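Local coordinates for exodeoxyribonuclease III (Neisseria meningitidis, PDB 2JC4), which probably degrades double-stranded DNA from its 3' ends as a metal-dependent exonuclease of the AP/ExoA family of DNA repair enzymes, at residues V99-V107 and W123-E134; F147-C156 and H167-F176. All coordinates share one frame; numbering follows the deposited sequence.

Interaction 1: residues V99-V107 and W123-E134; sequences VRVINVYCV and WFAALTEFVRDE
Strand 99-105, whose R100, I102 and V104 point at the helix, runs almost exactly antiparallel to helix segment 123-134, with E134 and L127 pointing back, the two axes making an angle of 174° and passing 10.9 Å apart at their closest. Near the start of the strand the link is ionic. NE of R100 meets OE1 of E134 at 2.6 Å, in the guanidinium plane and close to the C-O axis of the acceptor, while NH2 adds a weak second bond to the same oxygen. Both chains are bent at chi2, and the two flat groups lie 31° apart. The pair is buried but well supplied: NH1 of R100 also reaches D75 and T95, and OE2 of E134 is paired with R137. Further along, the interface becomes apolar. CD1 of I102 lies 3.9 Å from CB of E134, and its CG2 comes up to the edge of the F130 ring. CG1 of V104 then packs on CD1 of L127 at 3.7 Å. Beyond the strand, C106 packs against two rings that themselves meet: its SG is 3.4 Å from CZ3 of W123 and its CB is 3.5 Å from CZ of F124, with oblique sulfur-aromatic contacts to both. V107 closes this end by a CH-pi contact, CG2 standing 3.8 Å from the centroid of the five-membered ring of W123. The indole reaches it because CG of W123 is anti to the backbone N (chi1 -174°), which carries the ring out toward the strand end. A helix packed antiparallel along a strand is the first half of a beta-alpha-beta unit, completed here by strand 141-144, whose L141 and L143 also touch I102, within the DNase I-like fold.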
loop_
_atom_site.group_PDB
_atom_site.type_symbol
_atom_site.label_atom_id
_atom_site.label_comp_id
_atom_site.label_asym_id
_atom_site.label_seq_id
_atom_site.Cartn_x
_atom_site.Cartn_y
_atom_site.Cartn_z
ATOM N N VAL A 99 3.409 10.782 12.994
ATOM C CA VAL A 99 3.219 10.740 11.542
ATOM C C VAL A 99 1.805 10.220 11.255
ATOM O O VAL A 99 1.417 9.178 11.800
ATOM C CB VAL A 99 4.237 9.778 10.904
ATOM C CG1 VAL A 99 4.003 9.667 9.396
ATOM C CG2 VAL A 99 5.642 10.250 11.217
ATOM N N ARG A 100 1.062 10.921 10.410
ATOM C CA ARG A 100 -0.255 10.439 10.003
ATOM C C ARG A 100 -0.023 9.395 8.911
ATOM O O ARG A 100 0.530 9.720 7.847
ATOM C CB ARG A 100 -1.102 11.601 9.453
ATOM C CG ARG A 100 -2.556 11.253 9.226
ATOM C CD ARG A 100 -3.238 10.810 10.546
ATOM N NE ARG A 100 -4.674 10.659 10.363
ATOM C CZ ARG A 100 -5.507 10.127 11.258
ATOM N NH1 ARG A 100 -5.055 9.692 12.427
ATOM N NH2 ARG A 100 -6.800 10.031 10.962
ATOM N N VAL A 101 -0.479 8.165 9.169
ATOM C CA VAL A 101 -0.275 7.059 8.251
ATOM C C VAL A 101 -1.646 6.712 7.667
ATOM O O VAL A 101 -2.553 6.378 8.382
ATOM C CB VAL A 101 0.308 5.851 8.986
ATOM C CG1 VAL A 101 0.358 4.576 8.077
ATOM C CG2 VAL A 101 1.686 6.196 9.527
ATOM N N ILE A 102 -1.801 6.822 6.361
ATOM C CA ILE A 102 -3.049 6.370 5.726
ATOM C C ILE A 102 -2.748 5.142 4.855
ATOM O O ILE A 102 -2.081 5.280 3.841
ATOM C CB ILE A 102 -3.701 7.535 4.892
ATOM C CG1 ILE A 102 -3.841 8.810 5.772
ATOM C CG2 ILE A 102 -5.000 7.057 4.199
ATOM C CD1 ILE A 102 -4.271 10.072 4.994
ATOM N N ASN A 103 -3.252 3.957 5.246
ATOM C CA ASN A 103 -3.000 2.712 4.530
ATOM C C ASN A 103 -4.198 2.402 3.622
ATOM O O ASN A 103 -5.341 2.384 4.082
ATOM C CB ASN A 103 -2.818 1.596 5.565
ATOM C CG ASN A 103 -2.658 0.211 4.953
ATOM O OD1 ASN A 103 -2.278 0.063 3.786
ATOM N ND2 ASN A 103 -2.916 -0.825 5.769
ATOM N N VAL A 104 -3.928 2.126 2.350
ATOM C CA VAL A 104 -4.963 1.853 1.374
ATOM C C VAL A 104 -4.745 0.509 0.670
ATOM O O VAL A 104 -3.627 0.150 0.298
ATOM C CB VAL A 104 -5.038 3.010 0.308
ATOM C CG1 VAL A 104 -5.674 4.250 0.911
ATOM C CG2 VAL A 104 -3.614 3.346 -0.354
ATOM N N TYR A 105 -5.828 -0.222 0.498
ATOM C CA TYR A 105 -5.862 -1.310 -0.451
ATOM C C TYR A 105 -6.847 -0.841 -1.537
ATOM O O TYR A 105 -8.073 -0.958 -1.365
ATOM C CB TYR A 105 -6.321 -2.644 0.207
ATOM C CG TYR A 105 -6.573 -3.658 -0.872
ATOM C CD1 TYR A 105 -5.607 -3.871 -1.861
ATOM C CD2 TYR A 105 -7.804 -4.348 -0.971
ATOM C CE1 TYR A 105 -5.835 -4.783 -2.919
ATOM C CE2 TYR A 105 -8.027 -5.277 -2.025
ATOM C CZ TYR A 105 -7.042 -5.453 -2.993
ATOM O OH TYR A 105 -7.233 -6.302 -4.072
ATOM N N CYS A 106 -6.322 -0.236 -2.615
ATOM C CA CYS A 106 -7.165 0.466 -3.578
ATOM C C CYS A 106 -7.862 -0.530 -4.480
ATOM O O CYS A 106 -7.358 -1.652 -4.717
ATOM C CB CYS A 106 -6.358 1.428 -4.456
ATOM S SG CYS A 106 -5.552 2.747 -3.498
ATOM N N VAL A 107 -8.989 -0.097 -5.018
ATOM C CA VAL A 107 -9.774 -0.938 -5.931
ATOM C C VAL A 107 -8.943 -1.415 -7.131
ATOM O O VAL A 107 -8.368 -0.609 -7.867
ATOM C CB VAL A 107 -11.055 -0.211 -6.421
ATOM C CG1 VAL A 107 -11.925 -1.153 -7.248
ATOM C CG2 VAL A 107 -11.837 0.336 -5.222
ATOM N N TRP A 123 -14.298 5.514 -5.986
ATOM C CA TRP A 123 -13.544 5.208 -4.775
ATOM C C TRP A 123 -12.288 6.117 -4.726
ATOM O O TRP A 123 -11.978 6.733 -3.701
ATOM C CB TRP A 123 -13.199 3.702 -4.737
ATOM C CG TRP A 123 -12.560 3.272 -3.460
ATOM C CD1 TRP A 123 -13.187 2.764 -2.342
ATOM C CD2 TRP A 123 -11.181 3.346 -3.149
ATOM N NE1 TRP A 123 -12.254 2.497 -1.359
ATOM C CE2 TRP A 123 -11.021 2.876 -1.826
ATOM C CE3 TRP A 123 -10.061 3.800 -3.841
ATOM C CZ2 TRP A 123 -9.784 2.834 -1.198
ATOM C CZ3 TRP A 123 -8.825 3.742 -3.207
ATOM C CH2 TRP A 123 -8.704 3.253 -1.912
ATOM N N PHE A 124 -11.561 6.216 -5.835
ATOM C CA PHE A 124 -10.413 7.140 -5.856
ATOM C C PHE A 124 -10.781 8.617 -5.619
ATOM O O PHE A 124 -10.006 9.375 -4.984
ATOM C CB PHE A 124 -9.607 6.963 -7.144
ATOM C CG PHE A 124 -8.495 5.948 -7.014
ATOM C CD1 PHE A 124 -8.729 4.586 -7.267
ATOM C CD2 PHE A 124 -7.229 6.351 -6.605
ATOM C CE1 PHE A 124 -7.731 3.633 -7.139
ATOM C CE2 PHE A 124 -6.193 5.395 -6.465
ATOM C CZ PHE A 124 -6.433 4.046 -6.746
ATOM N N ALA A 125 -11.942 9.027 -6.141
ATOM C CA ALA A 125 -12.434 10.392 -5.939
ATOM C C ALA A 125 -12.653 10.590 -4.451
ATOM O O ALA A 125 -12.319 11.651 -3.890
ATOM C CB ALA A 125 -13.753 10.594 -6.679
ATOM N N ALA A 126 -13.245 9.583 -3.811
ATOM C CA ALA A 126 -13.508 9.666 -2.365
ATOM C C ALA A 126 -12.188 9.667 -1.573
ATOM O O ALA A 126 -12.044 10.373 -0.575
ATOM C CB ALA A 126 -14.430 8.542 -1.900
ATOM N N LEU A 127 -11.222 8.878 -2.017
ATOM C CA LEU A 127 -9.939 8.867 -1.333
ATOM C C LEU A 127 -9.261 10.239 -1.412
ATOM O O LEU A 127 -8.714 10.720 -0.430
ATOM C CB LEU A 127 -9.027 7.796 -1.953
ATOM C CG LEU A 127 -7.618 7.722 -1.374
ATOM C CD1 LEU A 127 -7.674 7.295 0.134
ATOM C CD2 LEU A 127 -6.758 6.775 -2.177
ATOM N N THR A 128 -9.271 10.833 -2.597
ATOM C CA THR A 128 -8.638 12.139 -2.818
ATOM C C THR A 128 -9.181 13.181 -1.823
ATOM O O THR A 128 -8.424 13.962 -1.227
ATOM C CB THR A 128 -8.855 12.593 -4.291
ATOM O OG1 THR A 128 -8.406 11.538 -5.149
ATOM C CG2 THR A 128 -8.009 13.797 -4.598
ATOM N N GLU A 129 -10.489 13.157 -1.634
ATOM C CA GLU A 129 -11.161 14.098 -0.722
ATOM C C GLU A 129 -10.697 13.886 0.729
ATOM O O GLU A 129 -10.396 14.827 1.468
ATOM C CB GLU A 129 -12.685 13.922 -0.858
ATOM C CG GLU A 129 -13.426 15.220 -0.832
ATOM C CD GLU A 129 -14.927 15.008 -0.741
ATOM O OE1 GLU A 129 -15.464 15.068 0.390
ATOM O OE2 GLU A 129 -15.541 14.741 -1.792
ATOM N N PHE A 130 -10.626 12.644 1.147
ATOM C CA PHE A 130 -10.217 12.349 2.511
ATOM C C PHE A 130 -8.771 12.764 2.732
ATOM O O PHE A 130 -8.448 13.420 3.739
ATOM C CB PHE A 130 -10.348 10.850 2.757
ATOM C CG PHE A 130 -9.794 10.392 4.073
ATOM C CD1 PHE A 130 -10.350 10.843 5.276
ATOM C CD2 PHE A 130 -8.769 9.454 4.113
ATOM C CE1 PHE A 130 -9.870 10.399 6.506
ATOM C CE2 PHE A 130 -8.261 9.004 5.359
ATOM C CZ PHE A 130 -8.839 9.455 6.548
ATOM N N VAL A 131 -7.903 12.351 1.808
ATOM C CA VAL A 131 -6.455 12.662 1.911
ATOM C C VAL A 131 -6.248 14.190 1.912
ATOM O O VAL A 131 -5.504 14.729 2.754
ATOM C CB VAL A 131 -5.581 11.927 0.845
ATOM C CG1 VAL A 131 -4.098 12.341 1.012
ATOM C CG2 VAL A 131 -5.681 10.402 0.996
ATOM N N ARG A 132 -6.907 14.900 1.006
ATOM C CA ARG A 132 -6.804 16.375 0.966
ATOM C C ARG A 132 -7.108 17.040 2.360
ATOM O O ARG A 132 -6.396 17.964 2.841
ATOM C CB ARG A 132 -7.795 16.910 -0.055
ATOM C CG ARG A 132 -7.692 18.475 -0.246
ATOM C CD ARG A 132 -8.780 19.020 -1.213
ATOM N NE ARG A 132 -8.597 18.527 -2.571
ATOM C CZ ARG A 132 -9.481 17.788 -3.247
ATOM N NH1 ARG A 132 -10.652 17.448 -2.703
ATOM N NH2 ARG A 132 -9.195 17.397 -4.495
ATOM N N ASP A 133 -8.170 16.555 2.989
ATOM C CA ASP A 133 -8.605 17.027 4.290
ATOM C C ASP A 133 -7.596 16.668 5.371
ATOM O O ASP A 133 -7.218 17.533 6.207
ATOM C CB ASP A 133 -9.980 16.419 4.595
ATOM C CG ASP A 133 -10.496 16.750 5.990
ATOM O OD1 ASP A 133 -10.495 17.931 6.375
ATOM O OD2 ASP A 133 -10.911 15.809 6.701
ATOM N N GLU A 134 -7.127 15.418 5.346
ATOM C CA GLU A 134 -6.147 14.945 6.325
ATOM C C GLU A 134 -4.864 15.767 6.248
ATOM O O GLU A 134 -4.287 16.117 7.280
ATOM C CB GLU A 134 -5.847 13.448 6.135
ATOM C CG GLU A 134 -6.979 12.507 6.521
ATOM C CD GLU A 134 -7.048 12.306 8.014
ATOM O OE1 GLU A 134 -6.037 11.903 8.600
ATOM O OE2 GLU A 134 -8.101 12.568 8.602
#

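Interaction 2: residues F147-C156 and H167-F176; sequences FNIAPADADC and HCSSVERQWF. With ACT (acetate ion), chain F.
OD1 of D153 is gripped by both terminal nitrogens of R173, with NH1 and NH2 each 3.0 Å away. Both reach it from the same face of the carboxylate, whose plane stands 69° from that of the guanidinium. NE of R173 gives a straighter bond, 2.8 Å to O of A150 and nearly in line with that carbonyl. The side chain can serve both partners because it is extended from CG to NE, lying along the loop with A152 over one face of the guanidinium and O of C168 over the other. A C156-C168 disulfide joins the two segments in the modelled conformer; both cysteines have a second one. At the other end, ND1 of H167 donates to O of N148 at 2.9 Å, in the ring plane but from above the plane of the carbonyl, while NE2 donates to an acetate ion, probably from the crystallisation liquor, which N108 also holds. The N148 amide lies alongside the imidazole, 17° from parallel, with its ND2 hydrogen-bonded to O of C106. Between these ends the backbone N of A150 donates to O of H167 in a nearly straight bond. I149 rests on the first turns of the helix, its CD1 3.4 Å from O of E172, and P151 sets CG over the face of F176, 3.7 Å from the ring centroid. That ring turns its edge to the face of F147, planes at 89°. S169 and E172 form a capping box at the start of the helix, and E172 is paired with K120. N148 is predicted to stabilise the transition state; with H167 beside its amide and O of C106 holding ND2, its orientation is probably well defined, while the R173 and backbone bonds fix the loop behind it to the helix.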
loop_
_atom_site.group_PDB
_atom_site.type_symbol
_atom_site.label_atom_id
_atom_site.label_comp_id
_atom_site.label_asym_id
_atom_site.label_seq_id
_atom_site.Cartn_x
_atom_site.Cartn_y
_atom_site.Cartn_z
ATOM N N PHE A 147 -1.888 0.563 -4.703
ATOM C CA PHE A 147 -2.710 1.523 -5.409
ATOM C C PHE A 147 -3.315 0.869 -6.644
ATOM O O PHE A 147 -4.249 1.412 -7.188
ATOM C CB PHE A 147 -1.915 2.784 -5.816
ATOM C CG PHE A 147 -1.562 3.660 -4.662
ATOM C CD1 PHE A 147 -0.487 3.310 -3.831
ATOM C CD2 PHE A 147 -2.296 4.838 -4.391
ATOM C CE1 PHE A 147 -0.150 4.082 -2.722
ATOM C CE2 PHE A 147 -1.947 5.634 -3.283
ATOM C CZ PHE A 147 -0.855 5.250 -2.460
ATOM N N ASN A 148 -2.814 -0.307 -7.043
ATOM C CA ASN A 148 -3.326 -0.968 -8.252
ATOM C C ASN A 148 -3.279 -0.048 -9.463
ATOM O O ASN A 148 -4.080 -0.160 -10.369
ATOM C CB ASN A 148 -4.757 -1.491 -8.022
ATOM C CG ASN A 148 -4.769 -2.910 -7.506
ATOM O OD1 ASN A 148 -4.150 -3.816 -8.118
ATOM N ND2 ASN A 148 -5.450 -3.131 -6.386
ATOM N N ILE A 149 -2.292 0.853 -9.453
ATOM C CA ILE A 149 -2.027 1.755 -10.566
ATOM C C ILE A 149 -0.504 1.864 -10.696
ATOM O O ILE A 149 0.239 2.110 -9.697
ATOM C CB ILE A 149 -2.652 3.172 -10.384
ATOM C CG1 ILE A 149 -4.191 3.117 -10.311
ATOM C CG2 ILE A 149 -2.153 4.147 -11.550
ATOM C CD1 ILE A 149 -4.789 4.462 -9.879
ATOM N N ALA A 150 -0.066 1.692 -11.943
ATOM C CA ALA A 150 1.322 1.799 -12.358
ATOM C C ALA A 150 1.498 3.185 -12.990
ATOM O O ALA A 150 0.978 3.454 -14.072
ATOM C CB ALA A 150 1.629 0.694 -13.360
ATOM N N PRO A 151 2.179 4.096 -12.285
ATOM C CA PRO A 151 2.138 5.511 -12.683
ATOM C C PRO A 151 2.601 5.886 -14.096
ATOM O O PRO A 151 2.047 6.833 -14.662
ATOM C CB PRO A 151 3.026 6.189 -11.633
ATOM C CG PRO A 151 2.829 5.336 -10.398
ATOM C CD PRO A 151 2.916 3.921 -11.022
ATOM N N ALA A 152 3.600 5.192 -14.648
ATOM C CA ALA A 152 4.099 5.517 -16.016
ATOM C C ALA A 152 4.543 4.236 -16.701
ATOM O O ALA A 152 4.547 3.169 -16.065
ATOM C CB ALA A 152 5.233 6.523 -15.925
ATOM N N ASP A 153 4.933 4.286 -17.978
ATOM C CA ASP A 153 5.280 3.010 -18.666
ATOM C C ASP A 153 6.514 2.274 -18.122
ATOM O O ASP A 153 6.614 1.064 -18.239
ATOM C CB ASP A 153 5.345 3.192 -20.191
ATOM C CG ASP A 153 3.957 3.124 -20.855
ATOM O OD1 ASP A 153 2.964 2.633 -20.249
ATOM O OD2 ASP A 153 3.890 3.531 -22.015
ATOM N N ALA A 154 7.433 2.980 -17.473
ATOM C CA ALA A 154 8.546 2.300 -16.787
ATOM C C ALA A 154 8.061 1.338 -15.676
ATOM O O ALA A 154 8.825 0.480 -15.213
ATOM C CB ALA A 154 9.529 3.323 -16.224
ATOM N N ASP A 155 6.798 1.486 -15.271
ATOM C CA ASP A 155 6.162 0.721 -14.177
ATOM C C ASP A 155 5.323 -0.456 -14.678
ATOM O O ASP A 155 4.718 -1.157 -13.899
ATOM C CB ASP A 155 5.270 1.670 -13.358
ATOM C CG ASP A 155 6.065 2.850 -12.825
ATOM O OD1 ASP A 155 7.203 2.617 -12.351
ATOM O OD2 ASP A 155 5.586 3.992 -12.862
ATOM N N CYS A 156 5.241 -0.633 -16.000
ATOM C CA CYS A 156 4.517 -1.776 -16.606
ATOM C C CYS A 156 5.473 -2.512 -17.560
ATOM O O CYS A 156 5.905 -1.914 -18.543
ATOM C CB CYS A 156 3.288 -1.266 -17.371
ATOM S SG CYS A 156 2.093 -0.305 -16.389
ATOM N N HIS A 167 -4.601 -1.179 -14.637
ATOM C CA HIS A 167 -3.385 -0.763 -13.932
ATOM C C HIS A 167 -2.534 0.272 -14.638
ATOM O O HIS A 167 -1.895 1.081 -13.971
ATOM C CB HIS A 167 -2.480 -1.934 -13.476
ATOM C CG HIS A 167 -3.196 -3.001 -12.721
ATOM N ND1 HIS A 167 -4.035 -2.730 -11.658
ATOM C CD2 HIS A 167 -3.226 -4.349 -12.897
ATOM C CE1 HIS A 167 -4.537 -3.867 -11.202
ATOM N NE2 HIS A 167 -4.056 -4.864 -11.928
ATOM N N CYS A 168 -2.517 0.230 -15.971
ATOM C CA CYS A 168 -1.621 1.071 -16.771
ATOM C C CYS A 168 -2.316 2.068 -17.714
ATOM O O CYS A 168 -1.666 2.620 -18.618
ATOM C CB CYS A 168 -0.706 0.162 -17.604
ATOM S SG CYS A 168 0.201 -1.021 -16.601
ATOM N N SER A 169 -3.615 2.284 -17.529
ATOM C CA SER A 169 -4.364 3.203 -18.404
ATOM C C SER A 169 -4.104 4.673 -18.093
ATOM O O SER A 169 -3.755 5.063 -16.953
ATOM C CB SER A 169 -5.890 2.918 -18.373
ATOM O OG SER A 169 -6.467 3.347 -17.141
ATOM N N SER A 170 -4.263 5.494 -19.118
ATOM C CA SER A 170 -4.140 6.948 -18.992
ATOM C C SER A 170 -5.071 7.517 -17.916
ATOM O O SER A 170 -4.664 8.369 -17.089
ATOM C CB SER A 170 -4.366 7.610 -20.361
ATOM O OG SER A 170 -5.681 7.344 -20.876
ATOM N N VAL A 171 -6.301 7.033 -17.864
ATOM C CA VAL A 171 -7.215 7.577 -16.847
ATOM C C VAL A 171 -6.814 7.181 -15.411
ATOM O O VAL A 171 -6.864 8.009 -14.504
ATOM C CB VAL A 171 -8.709 7.273 -17.151
ATOM C CG1 VAL A 171 -9.002 5.759 -17.120
ATOM C CG2 VAL A 171 -9.613 8.075 -16.220
ATOM N N GLU A 172 -6.427 5.925 -15.212
ATOM C CA GLU A 172 -5.909 5.486 -13.898
ATOM C C GLU A 172 -4.704 6.315 -13.518
ATOM O O GLU A 172 -4.563 6.750 -12.358
ATOM C CB GLU A 172 -5.519 4.012 -13.948
ATOM C CG GLU A 172 -6.712 3.052 -13.837
ATOM C CD GLU A 172 -6.321 1.613 -14.224
ATOM O OE1 GLU A 172 -5.975 1.395 -15.395
ATOM O OE2 GLU A 172 -6.339 0.709 -13.362
ATOM N N ARG A 173 -3.840 6.585 -14.497
ATOM C CA ARG A 173 -2.660 7.409 -14.207
ATOM C C ARG A 173 -3.053 8.833 -13.799
ATOM O O ARG A 173 -2.436 9.432 -12.909
ATOM C CB ARG A 173 -1.673 7.357 -15.374
ATOM C CG ARG A 173 -1.033 6.002 -15.468
ATOM C CD ARG A 173 -0.252 5.816 -16.744
ATOM N NE ARG A 173 0.515 4.556 -16.636
ATOM C CZ ARG A 173 1.107 3.960 -17.662
ATOM N NH1 ARG A 173 1.035 4.505 -18.883
ATOM N NH2 ARG A 173 1.806 2.841 -17.465
ATOM N N GLN A 174 -4.153 9.327 -14.368
ATOM C CA GLN A 174 -4.701 10.606 -13.906
ATOM C C GLN A 174 -5.203 10.571 -12.464
ATOM O O GLN A 174 -4.980 11.536 -11.724
ATOM C CB GLN A 174 -5.793 11.142 -14.829
ATOM C CG GLN A 174 -6.156 12.643 -14.509
ATOM C CD GLN A 174 -4.925 13.566 -14.518
ATOM O OE1 GLN A 174 -4.230 13.721 -15.540
ATOM N NE2 GLN A 174 -4.659 14.190 -13.384
ATOM N N TRP A 175 -5.843 9.475 -12.054
ATOM C CA TRP A 175 -6.271 9.330 -10.655
ATOM C C TRP A 175 -5.081 9.317 -9.708
ATOM O O TRP A 175 -5.139 9.943 -8.652
ATOM C CB TRP A 175 -7.139 8.084 -10.431
ATOM C CG TRP A 175 -8.327 8.044 -11.351
ATOM C CD1 TRP A 175 -8.936 9.110 -11.973
ATOM C CD2 TRP A 175 -9.047 6.867 -11.764
ATOM N NE1 TRP A 175 -9.973 8.657 -12.767
ATOM C CE2 TRP A 175 -10.056 7.286 -12.654
ATOM C CE3 TRP A 175 -8.901 5.500 -11.496
ATOM C CZ2 TRP A 175 -10.930 6.386 -13.262
ATOM C CZ3 TRP A 175 -9.768 4.596 -12.115
ATOM C CH2 TRP A 175 -10.771 5.051 -12.977
ATOM N N PHE A 176 -3.995 8.667 -10.105
ATOM C CA PHE A 176 -2.782 8.670 -9.313
ATOM C C PHE A 176 -2.203 10.095 -9.261
ATOM O O PHE A 176 -1.788 10.572 -8.193
ATOM C CB PHE A 176 -1.763 7.655 -9.866
ATOM C CG PHE A 176 -0.473 7.590 -9.064
ATOM C CD1 PHE A 176 -0.431 6.900 -7.846
ATOM C CD2 PHE A 176 0.674 8.240 -9.507
ATOM C CE1 PHE A 176 0.744 6.842 -7.103
ATOM C CE2 PHE A 176 1.860 8.177 -8.754
ATOM C CZ PHE A 176 1.886 7.463 -7.571
HETATM C C ACT F . -3.328 -7.609 -9.929
HETATM O O ACT F . -4.077 -7.408 -10.908
HETATM O OXT ACT F . -3.577 -8.602 -9.197
HETATM C CH3 ACT F . -2.212 -6.655 -9.702
HETATM O O HOH W 1 0.810 8.735 -13.053
#

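In the fold
The two contacts follow one another along the chain, neither nested nor crossing. Interaction 1 closes first, returning the chain from strand 99-105 through a short loop and the first two turns of helix 115-135, at one side of the sheet that holds strand 99-105. Strand 141-144 then joins that sheet parallel to 99-105, and the loop leaving it opens interaction 2, which closes over a 10-residue excursion at helix 170-180. The contacts meet where CZ of F124 packs on CD1 of I149 and on O of F147. Strand ends and loop thus come together beside Y105 and D146, both predicted active-site residues, near the bound magnesium ion.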